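Local coordinates for protein FI20010p1 (Drosophila melanogaster, PDB 7CFB) that probably acts, under the name Krimper, as a Tudor-domain scaffold in piRNA-guided gene silencing, helping to assemble the piRNA amplification complex that involves Aub, at residues R31-M41 / E183-A191; H170-K178 / D217-T228. All coordinates share one frame; numbering follows the deposited sequence.

Contact 1: R31-M41 / E183-A191. With SO4 (sulfate ion), chain C.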
loop_
_atom_site.group_PDB
_atom_site.type_symbol
_atom_site.label_atom_id
_atom_site.label_comp_id
_atom_site.label_asym_id
_atom_site.label_seq_id
_atom_site.Cartn_x
_atom_site.Cartn_y
_atom_site.Cartn_z
ATOM N N ARG A 31 -11.204 6.374 4.859
ATOM C CA ARG A 31 -11.417 5.487 6.024
ATOM C C ARG A 31 -12.214 4.254 5.602
ATOM O O ARG A 31 -11.825 3.186 5.978
ATOM C CB ARG A 31 -12.104 6.228 7.171
ATOM C CG ARG A 31 -11.237 7.254 7.884
ATOM C CD ARG A 31 -9.803 6.872 8.236
ATOM N NE ARG A 31 -9.673 5.621 8.968
ATOM C CZ ARG A 31 -8.902 4.588 8.635
ATOM N NH1 ARG A 31 -8.918 3.514 9.391
ATOM N NH2 ARG A 31 -8.118 4.623 7.569
ATOM N N ASP A 32 -13.257 4.431 4.803
ATOM C CA ASP A 32 -14.115 3.303 4.397
ATOM C C ASP A 32 -13.352 2.301 3.539
ATOM O O ASP A 32 -13.442 1.166 3.859
ATOM C CB ASP A 32 -15.384 3.765 3.688
ATOM C CG ASP A 32 -16.401 4.442 4.588
ATOM O OD1 ASP A 32 -16.257 4.345 5.787
ATOM O OD2 ASP A 32 -17.299 5.079 4.062
ATOM N N ILE A 33 -12.551 2.744 2.570
ATOM C CA ILE A 33 -11.839 1.807 1.648
ATOM C C ILE A 33 -10.890 0.924 2.452
ATOM O O ILE A 33 -10.861 -0.234 2.205
ATOM C CB ILE A 33 -11.173 2.513 0.452
ATOM C CG1 ILE A 33 -10.610 1.521 -0.567
ATOM C CG2 ILE A 33 -10.106 3.480 0.893
ATOM C CD1 ILE A 33 -11.599 0.571 -1.104
ATOM N N TYR A 34 -10.229 1.484 3.448
ATOM C CA TYR A 34 -9.346 0.713 4.344
ATOM C C TYR A 34 -10.152 -0.376 5.047
ATOM O O TYR A 34 -9.657 -1.455 5.152
ATOM C CB TYR A 34 -8.770 1.618 5.421
ATOM C CG TYR A 34 -7.964 0.858 6.425
ATOM C CD1 TYR A 34 -6.698 0.437 6.110
ATOM C CD2 TYR A 34 -8.488 0.496 7.642
ATOM C CE1 TYR A 34 -5.937 -0.291 6.992
ATOM C CE2 TYR A 34 -7.733 -0.208 8.545
ATOM C CZ TYR A 34 -6.451 -0.600 8.229
ATOM O OH TYR A 34 -5.711 -1.313 9.104
ATOM N N ASN A 35 -11.355 -0.057 5.506
ATOM C CA ASN A 35 -12.271 -1.020 6.165
ATOM C C ASN A 35 -12.762 -2.094 5.199
ATOM O O ASN A 35 -13.025 -3.143 5.663
ATOM C CB ASN A 35 -13.379 -0.331 6.958
ATOM C CG ASN A 35 -12.831 0.403 8.152
ATOM O OD1 ASN A 35 -11.905 -0.042 8.786
ATOM N ND2 ASN A 35 -13.394 1.542 8.466
ATOM N N GLN A 36 -12.970 -1.778 3.924
ATOM C CA GLN A 36 -13.539 -2.785 3.000
ATOM C C GLN A 36 -12.521 -3.802 2.498
ATOM O O GLN A 36 -12.961 -4.841 2.103
ATOM C CB GLN A 36 -14.102 -2.223 1.699
ATOM C CG GLN A 36 -14.781 -0.884 1.790
ATOM C CD GLN A 36 -16.114 -0.913 2.478
ATOM O OE1 GLN A 36 -16.218 -1.225 3.652
ATOM N NE2 GLN A 36 -17.140 -0.526 1.754
ATOM N N ILE A 37 -11.226 -3.474 2.460
ATOM C CA ILE A 37 -10.212 -4.418 1.892
ATOM C C ILE A 37 -9.867 -5.521 2.902
ATOM O O ILE A 37 -9.937 -5.246 4.117
ATOM C CB ILE A 37 -8.953 -3.655 1.431
ATOM C CG1 ILE A 37 -8.258 -2.947 2.597
ATOM C CG2 ILE A 37 -9.290 -2.689 0.305
ATOM C CD1 ILE A 37 -7.251 -1.904 2.171
ATOM N N LEU A 38 -9.509 -6.718 2.415
ATOM C CA LEU A 38 -9.126 -7.809 3.329
ATOM C C LEU A 38 -7.816 -7.479 4.055
ATOM O O LEU A 38 -6.917 -7.011 3.435
ATOM C CB LEU A 38 -9.052 -9.113 2.545
ATOM C CG LEU A 38 -8.544 -10.312 3.325
ATOM C CD1 LEU A 38 -9.571 -10.798 4.317
ATOM C CD2 LEU A 38 -8.121 -11.412 2.392
ATOM N N LYS A 39 -7.773 -7.725 5.355
ATOM C CA LYS A 39 -6.578 -7.466 6.181
ATOM C C LYS A 39 -6.329 -8.644 7.133
ATOM O O LYS A 39 -7.271 -9.105 7.735
ATOM C CB LYS A 39 -6.776 -6.176 6.974
ATOM C CG LYS A 39 -6.995 -4.917 6.164
ATOM C CD LYS A 39 -7.176 -3.674 6.986
ATOM C CE LYS A 39 -8.562 -3.477 7.552
ATOM N NZ LYS A 39 -9.609 -4.148 6.766
ATOM N N ASP A 40 -5.087 -9.102 7.248
ATOM C CA ASP A 40 -4.726 -10.189 8.188
ATOM C C ASP A 40 -4.277 -9.583 9.520
ATOM O O ASP A 40 -3.104 -9.352 9.706
ATOM C CB ASP A 40 -3.765 -11.204 7.580
ATOM C CG ASP A 40 -3.573 -12.427 8.450
ATOM O OD1 ASP A 40 -3.996 -12.396 9.561
ATOM O OD2 ASP A 40 -3.022 -13.390 7.978
ATOM N N MET A 41 -5.238 -9.384 10.408
ATOM C CA MET A 41 -5.059 -8.830 11.764
ATOM C C MET A 41 -4.416 -9.863 12.705
ATOM O O MET A 41 -3.799 -9.470 13.656
ATOM C CB MET A 41 -6.391 -8.316 12.291
ATOM C CG MET A 41 -6.997 -7.296 11.400
ATOM S SD MET A 41 -5.975 -5.892 11.028
ATOM C CE MET A 41 -5.683 -5.192 12.638
ATOM N N GLU A 183 -2.715 -2.744 21.532
ATOM C CA GLU A 183 -4.088 -3.160 21.229
ATOM C C GLU A 183 -4.213 -3.557 19.771
ATOM O O GLU A 183 -3.605 -2.958 18.930
ATOM C CB GLU A 183 -5.095 -2.032 21.421
ATOM C CG GLU A 183 -5.065 -1.403 22.783
ATOM C CD GLU A 183 -5.877 -0.135 22.913
ATOM O OE1 GLU A 183 -6.950 -0.054 22.315
ATOM O OE2 GLU A 183 -5.427 0.748 23.607
ATOM N N ASN A 184 -5.025 -4.562 19.546
ATOM C CA ASN A 184 -5.382 -5.016 18.199
ATOM C C ASN A 184 -6.890 -5.136 18.213
ATOM O O ASN A 184 -7.386 -6.136 18.627
ATOM C CB ASN A 184 -4.636 -6.277 17.786
ATOM C CG ASN A 184 -4.959 -6.715 16.381
ATOM O OD1 ASN A 184 -5.986 -6.358 15.851
ATOM N ND2 ASN A 184 -4.080 -7.483 15.779
ATOM N N ASN A 185 -7.608 -4.117 17.721
ATOM C CA ASN A 185 -9.102 -4.126 17.733
ATOM C C ASN A 185 -9.665 -4.864 16.507
ATOM O O ASN A 185 -10.899 -5.023 16.423
ATOM C CB ASN A 185 -9.675 -2.710 17.838
ATOM C CG ASN A 185 -9.755 -2.004 16.501
ATOM O OD1 ASN A 185 -8.801 -1.358 16.077
ATOM N ND2 ASN A 185 -10.890 -2.123 15.831
ATOM N N ASN A 186 -8.778 -5.287 15.607
ATOM C CA ASN A 186 -9.069 -6.010 14.350
ATOM C C ASN A 186 -9.266 -5.080 13.155
ATOM O O ASN A 186 -9.723 -5.561 12.133
ATOM C CB ASN A 186 -10.025 -7.183 14.508
ATOM C CG ASN A 186 -9.576 -8.118 15.598
ATOM O OD1 ASN A 186 -8.508 -8.724 15.512
ATOM N ND2 ASN A 186 -10.370 -8.181 16.641
ATOM N N SER A 187 -9.086 -3.785 13.298
ATOM C CA SER A 187 -9.011 -3.023 12.040
ATOM C C SER A 187 -7.729 -2.205 12.123
ATOM O O SER A 187 -7.055 -2.068 11.142
ATOM C CB SER A 187 -10.226 -2.204 11.845
ATOM O OG SER A 187 -10.471 -1.424 12.997
ATOM N N THR A 188 -7.387 -1.791 13.330
ATOM C CA THR A 188 -6.221 -0.914 13.561
ATOM C C THR A 188 -5.427 -1.383 14.768
ATOM O O THR A 188 -5.915 -2.171 15.530
ATOM C CB THR A 188 -6.604 0.558 13.768
ATOM O OG1 THR A 188 -7.133 0.749 15.068
ATOM C CG2 THR A 188 -7.593 1.092 12.763
ATOM N N LEU A 189 -4.236 -0.847 14.919
ATOM C CA LEU A 189 -3.355 -1.267 16.009
ATOM C C LEU A 189 -2.924 -0.072 16.841
ATOM O O LEU A 189 -2.837 1.023 16.339
ATOM C CB LEU A 189 -2.079 -1.868 15.419
ATOM C CG LEU A 189 -2.181 -3.052 14.474
ATOM C CD1 LEU A 189 -0.802 -3.450 14.000
ATOM C CD2 LEU A 189 -2.863 -4.222 15.144
ATOM N N VAL A 190 -2.685 -0.336 18.104
ATOM C CA VAL A 190 -2.003 0.644 18.965
ATOM C C VAL A 190 -0.704 -0.063 19.307
ATOM O O VAL A 190 -0.761 -1.079 19.940
ATOM C CB VAL A 190 -2.830 1.021 20.198
ATOM C CG1 VAL A 190 -2.007 1.827 21.168
ATOM C CG2 VAL A 190 -4.095 1.755 19.819
ATOM N N ALA A 191 0.399 0.454 18.815
ATOM C CA ALA A 191 1.707 -0.185 19.027
ATOM C C ALA A 191 2.777 0.850 19.372
ATOM O O ALA A 191 2.678 1.962 18.969
ATOM C CB ALA A 191 2.096 -0.950 17.800
HETATM S S SO4 C . -13.416 9.837 6.228
HETATM O O1 SO4 C . -13.055 9.939 7.640
HETATM O O2 SO4 C . -12.277 9.333 5.462
HETATM O O3 SO4 C . -13.788 11.159 5.734
HETATM O O4 SO4 C . -14.548 8.926 6.084
#
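The beta hairpin joining strands 176-184 and 189-194 receives helix 30-36 and the loop after it at its turn, where Tyr-34 and Met-41 make the main contacts. With CG of Tyr-34 anti to its backbone N (chi1 175°), the side chain reaches out from the helix and its OH donates to Ser-187 O at 2.6 Å, nearly in line with the carbonyl and in the plane of the ring. The same hydroxyl is also bonded to the backbone N of Arg-158, so two bonds fix it. Lys-39 lays CE over one face of this ring, 3.5 Å above the plane and off centre, near the ring's margin, while NZ bonds Tyr-34 O and Ile-37 O where the helix ends. Met-41 CG lies 3.3 Å from Asn-186 O, and bends at chi2 and chi3 turn CE back to 3.9 Å from Leu-189 CD2. Beside it, Asn-184 ND2 donates to Met-41 O at 2.9 Å and also to Phe-44 O, while Asn-184 OD1 accepts from Asn-186 N at 3.0 Å. With an alanine here, the Met-41 and Phe-44 carbonyls would probably lose their donor and Asn-186 N its acceptor in the turn. At the helix start, Arg-31 N holds a sulfate, probably from the crystallisation liquor, together with Thr-29 OG1. The result is an Asx turn in a beta hairpin, within a sheet consistent with the SN-like part of an extended Tudor domain.

Contact 2: H170-K178 / D217-T228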
loop_
_atom_site.group_PDB
_atom_site.type_symbol
_atom_site.label_atom_id
_atom_site.label_comp_id
_atom_site.label_asym_id
_atom_site.label_seq_id
_atom_site.Cartn_x
_atom_site.Cartn_y
_atom_site.Cartn_z
ATOM N N HIS A 170 9.458 8.671 10.576
ATOM C CA HIS A 170 9.298 8.861 9.118
ATOM C C HIS A 170 10.571 8.489 8.363
ATOM O O HIS A 170 10.444 7.996 7.275
ATOM C CB HIS A 170 8.851 10.284 8.795
ATOM C CG HIS A 170 8.530 10.437 7.358
ATOM N ND1 HIS A 170 9.490 10.575 6.408
ATOM C CD2 HIS A 170 7.363 10.409 6.699
ATOM C CE1 HIS A 170 8.934 10.650 5.230
ATOM N NE2 HIS A 170 7.643 10.557 5.378
ATOM N N CYS A 171 11.746 8.673 8.974
ATOM C CA CYS A 171 13.036 8.339 8.306
ATOM C C CYS A 171 13.227 6.817 8.236
ATOM O O CYS A 171 13.990 6.357 7.365
ATOM C CB CYS A 171 14.209 8.967 9.050
ATOM S SG CYS A 171 13.754 10.442 10.000
ATOM N N PHE A 172 12.555 6.077 9.124
ATOM C CA PHE A 172 12.641 4.597 9.199
ATOM C C PHE A 172 11.606 3.901 8.312
ATOM O O PHE A 172 11.437 2.707 8.442
ATOM C CB PHE A 172 12.603 4.135 10.650
ATOM C CG PHE A 172 13.893 4.438 11.340
ATOM C CD1 PHE A 172 15.080 3.945 10.833
ATOM C CD2 PHE A 172 13.942 5.308 12.407
ATOM C CE1 PHE A 172 16.288 4.243 11.433
ATOM C CE2 PHE A 172 15.156 5.613 12.994
ATOM C CZ PHE A 172 16.320 5.081 12.511
ATOM N N VAL A 173 10.935 4.634 7.428
ATOM C CA VAL A 173 9.971 4.012 6.476
ATOM C C VAL A 173 10.747 3.075 5.539
ATOM O O VAL A 173 11.869 3.393 5.179
ATOM C CB VAL A 173 9.143 5.073 5.728
ATOM C CG1 VAL A 173 8.352 4.526 4.561
ATOM C CG2 VAL A 173 8.189 5.787 6.647
ATOM N N ASN A 174 10.151 1.938 5.206
ATOM C CA ASN A 174 10.731 0.881 4.348
ATOM C C ASN A 174 11.898 0.207 5.062
ATOM O O ASN A 174 12.788 -0.202 4.401
ATOM C CB ASN A 174 11.020 1.319 2.911
ATOM C CG ASN A 174 9.775 1.625 2.122
ATOM O OD1 ASN A 174 8.871 0.814 2.064
ATOM N ND2 ASN A 174 9.728 2.790 1.510
ATOM N N THR A 175 11.864 0.155 6.384
ATOM C CA THR A 175 12.845 -0.617 7.170
ATOM C C THR A 175 12.081 -1.531 8.126
ATOM O O THR A 175 10.925 -1.256 8.395
ATOM C CB THR A 175 13.835 0.260 7.939
ATOM O OG1 THR A 175 13.145 0.922 8.982
ATOM C CG2 THR A 175 14.551 1.263 7.067
ATOM N N TYR A 176 12.712 -2.610 8.564
ATOM C CA TYR A 176 12.089 -3.509 9.554
ATOM C C TYR A 176 12.232 -2.903 10.947
ATOM O O TYR A 176 13.292 -2.452 11.287
ATOM C CB TYR A 176 12.684 -4.913 9.503
ATOM C CG TYR A 176 12.253 -5.739 8.330
ATOM C CD1 TYR A 176 11.124 -6.523 8.391
ATOM C CD2 TYR A 176 12.978 -5.740 7.163
ATOM C CE1 TYR A 176 10.719 -7.274 7.311
ATOM C CE2 TYR A 176 12.592 -6.490 6.078
ATOM C CZ TYR A 176 11.464 -7.264 6.154
ATOM O OH TYR A 176 11.089 -7.997 5.085
ATOM N N ILE A 177 11.150 -2.902 11.705
ATOM C CA ILE A 177 11.142 -2.406 13.104
ATOM C C ILE A 177 10.494 -3.451 14.004
ATOM O O ILE A 177 9.941 -4.408 13.498
ATOM C CB ILE A 177 10.411 -1.061 13.238
ATOM C CG1 ILE A 177 8.926 -1.145 12.909
ATOM C CG2 ILE A 177 11.098 0.020 12.447
ATOM C CD1 ILE A 177 8.154 0.061 13.337
ATOM N N LYS A 178 10.631 -3.269 15.307
ATOM C CA LYS A 178 9.938 -4.142 16.275
ATOM C C LYS A 178 8.940 -3.269 17.024
ATOM O O LYS A 178 9.321 -2.212 17.436
ATOM C CB LYS A 178 10.910 -4.871 17.202
ATOM C CG LYS A 178 12.023 -5.643 16.515
ATOM C CD LYS A 178 12.832 -6.499 17.447
ATOM C CE LYS A 178 13.965 -7.225 16.751
ATOM N NZ LYS A 178 13.524 -8.006 15.568
ATOM N N ASP A 217 14.151 -9.944 0.642
ATOM C CA ASP A 217 13.198 -9.012 1.279
ATOM C C ASP A 217 13.846 -7.629 1.397
ATOM O O ASP A 217 13.214 -6.668 1.039
ATOM C CB ASP A 217 12.740 -9.595 2.614
ATOM C CG ASP A 217 11.561 -10.541 2.524
ATOM O OD1 ASP A 217 10.910 -10.589 1.501
ATOM O OD2 ASP A 217 11.306 -11.204 3.506
ATOM N N MET A 218 15.095 -7.552 1.831
ATOM C CA MET A 218 15.779 -6.243 1.943
ATOM C C MET A 218 15.955 -5.633 0.550
ATOM O O MET A 218 15.854 -4.428 0.419
ATOM C CB MET A 218 17.122 -6.380 2.649
ATOM C CG MET A 218 16.975 -6.886 4.052
ATOM S SD MET A 218 16.348 -5.629 5.162
ATOM C CE MET A 218 17.748 -4.520 5.222
ATOM N N ALA A 219 16.242 -6.461 -0.449
ATOM C CA ALA A 219 16.391 -5.955 -1.822
ATOM C C ALA A 219 15.059 -5.370 -2.283
ATOM O O ALA A 219 15.051 -4.321 -2.893
ATOM C CB ALA A 219 16.842 -7.064 -2.719
ATOM N N MET A 220 13.966 -6.045 -1.977
ATOM C CA MET A 220 12.654 -5.513 -2.381
ATOM C C MET A 220 12.397 -4.172 -1.685
ATOM O O MET A 220 11.891 -3.293 -2.317
ATOM C CB MET A 220 11.553 -6.491 -2.012
ATOM C CG MET A 220 10.263 -6.037 -2.532
ATOM S SD MET A 220 8.976 -6.960 -1.838
ATOM C CE MET A 220 9.024 -6.490 -0.121
ATOM N N LEU A 221 12.761 -4.049 -0.419
ATOM C CA LEU A 221 12.517 -2.788 0.309
ATOM C C LEU A 221 13.305 -1.635 -0.321
ATOM O O LEU A 221 12.787 -0.546 -0.338
ATOM C CB LEU A 221 12.784 -2.992 1.794
ATOM C CG LEU A 221 11.695 -3.741 2.551
ATOM C CD1 LEU A 221 11.818 -3.466 4.026
ATOM C CD2 LEU A 221 10.326 -3.347 2.050
ATOM N N ASN A 222 14.519 -1.885 -0.794
ATOM C CA ASN A 222 15.292 -0.842 -1.506
ATOM C C ASN A 222 14.533 -0.437 -2.769
ATOM O O ASN A 222 14.461 0.724 -3.035
ATOM C CB ASN A 222 16.698 -1.323 -1.839
ATOM C CG ASN A 222 17.571 -1.457 -0.610
ATOM O OD1 ASN A 222 17.326 -0.808 0.398
ATOM N ND2 ASN A 222 18.594 -2.287 -0.688
ATOM N N GLU A 223 13.973 -1.384 -3.502
ATOM C CA GLU A 223 13.209 -1.078 -4.735
ATOM C C GLU A 223 11.965 -0.254 -4.367
ATOM O O GLU A 223 11.595 0.632 -5.122
ATOM C CB GLU A 223 12.887 -2.368 -5.485
ATOM C CG GLU A 223 13.649 -2.543 -6.789
ATOM C CD GLU A 223 13.040 -3.515 -7.790
ATOM O OE1 GLU A 223 12.475 -3.081 -8.799
ATOM O OE2 GLU A 223 13.135 -4.703 -7.556
ATOM N N ILE A 224 11.314 -0.595 -3.261
ATOM C CA ILE A 224 10.110 0.161 -2.832
ATOM C C ILE A 224 10.511 1.579 -2.441
ATOM O O ILE A 224 9.855 2.503 -2.863
ATOM C CB ILE A 224 9.338 -0.554 -1.704
ATOM C CG1 ILE A 224 8.812 -1.911 -2.165
ATOM C CG2 ILE A 224 8.216 0.330 -1.205
ATOM C CD1 ILE A 224 8.026 -2.659 -1.139
ATOM N N ASP A 225 11.610 1.705 -1.721
ATOM C CA ASP A 225 12.044 3.018 -1.192
ATOM C C ASP A 225 12.334 3.994 -2.329
ATOM O O ASP A 225 12.040 5.148 -2.153
ATOM C CB ASP A 225 13.107 2.876 -0.110
ATOM C CG ASP A 225 13.267 4.122 0.725
ATOM O OD1 ASP A 225 12.309 4.531 1.342
ATOM O OD2 ASP A 225 14.341 4.666 0.723
ATOM N N GLU A 226 12.905 3.538 -3.433
ATOM C CA GLU A 226 13.163 4.466 -4.562
ATOM C C GLU A 226 11.847 5.023 -5.108
ATOM O O GLU A 226 11.820 6.187 -5.416
ATOM C CB GLU A 226 14.097 3.813 -5.571
ATOM C CG GLU A 226 15.297 3.236 -4.863
ATOM C CD GLU A 226 16.613 3.363 -5.584
ATOM O OE1 GLU A 226 17.138 2.330 -6.021
ATOM O OE2 GLU A 226 17.091 4.493 -5.713
ATOM N N SER A 227 10.808 4.207 -5.211
ATOM C CA SER A 227 9.477 4.689 -5.646
ATOM C C SER A 227 8.928 5.691 -4.628
ATOM O O SER A 227 8.488 6.727 -5.042
ATOM C CB SER A 227 8.537 3.546 -5.742
ATOM O OG SER A 227 7.304 3.952 -6.259
ATOM N N THR A 228 9.011 5.350 -3.344
ATOM C CA THR A 228 8.493 6.142 -2.206
ATOM C C THR A 228 9.248 7.462 -2.074
ATOM O O THR A 228 8.626 8.430 -1.760
ATOM C CB THR A 228 8.551 5.353 -0.894
ATOM O OG1 THR A 228 7.616 4.282 -0.960
ATOM C CG2 THR A 228 8.236 6.208 0.310
HETATM O O HOH W 1 9.505 -10.063 5.445
#
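CG of Asn-174 stands anti to its own carbonyl carbon (chi1 -67°), which carries the amide onto helix 215-228 at Ile-224 and Asp-225; Tyr-176 has the same kind of first torsion (chi1 -74°) and sets its ring beside an earlier turn of that helix. Asn-174 is the third residue of a type II turn, with a positive phi, and its ND2 donates to Asp-225 OD1 at 3.1 Å. This bond is nearly straight (166°), lies in the amide plane and uses the anti lone pair of a carboxylate turned steeply against the amide. The other branch, Asn-174 OD1, rests 3.4 Å from the methyl Ile-224 CG2. Leu-221 CD1 touches both residues, 3.4 Å from Asn-174 O and 3.7 Å from Tyr-176 CE2. At the edge of the tyrosine ring comes Met-218, SD 3.9 Å from CD2 of Tyr-176, a Met-aromatic contact. The phenol OH of Tyr-176 reaches a water at 2.6 Å, and that water donates to Asp-217 OD2, whose partner OD1 forms a salt bridge with Lys-77. Strand 49-57 backs the contact, with Val-53 touching both Tyr-176 and Leu-221 and Leu-54 bonding the backbone of Asn-174 and Thr-175, while Leu-80 of helix 74-80 packs on Ile-224, and Ser-227 farther along the helix meets Ile-108 of strand 108-117.

Contacts 1 and 2 share strand 176-184 but use different ends of it, with centres about 21 Å apart and nearest atoms about 7 Å apart. In contact 1 the far end and its hairpin receive a helix and loop from early in the chain; in contact 2 the turn leading into the strand receives the late helix 215-228. Both are partly buried, with two of ten touching residues exposed in contact 1 and one of ten in contact 2. Around the hairpin, Tyr-34 and Asn-184 hold backbone carbonyls beside a packed methionine; contact 2 adds leucine and isoleucine packing to its amide-carboxylate bond, Met-aromatic contact and water. One sheet thus takes helices from both ends of the sequence.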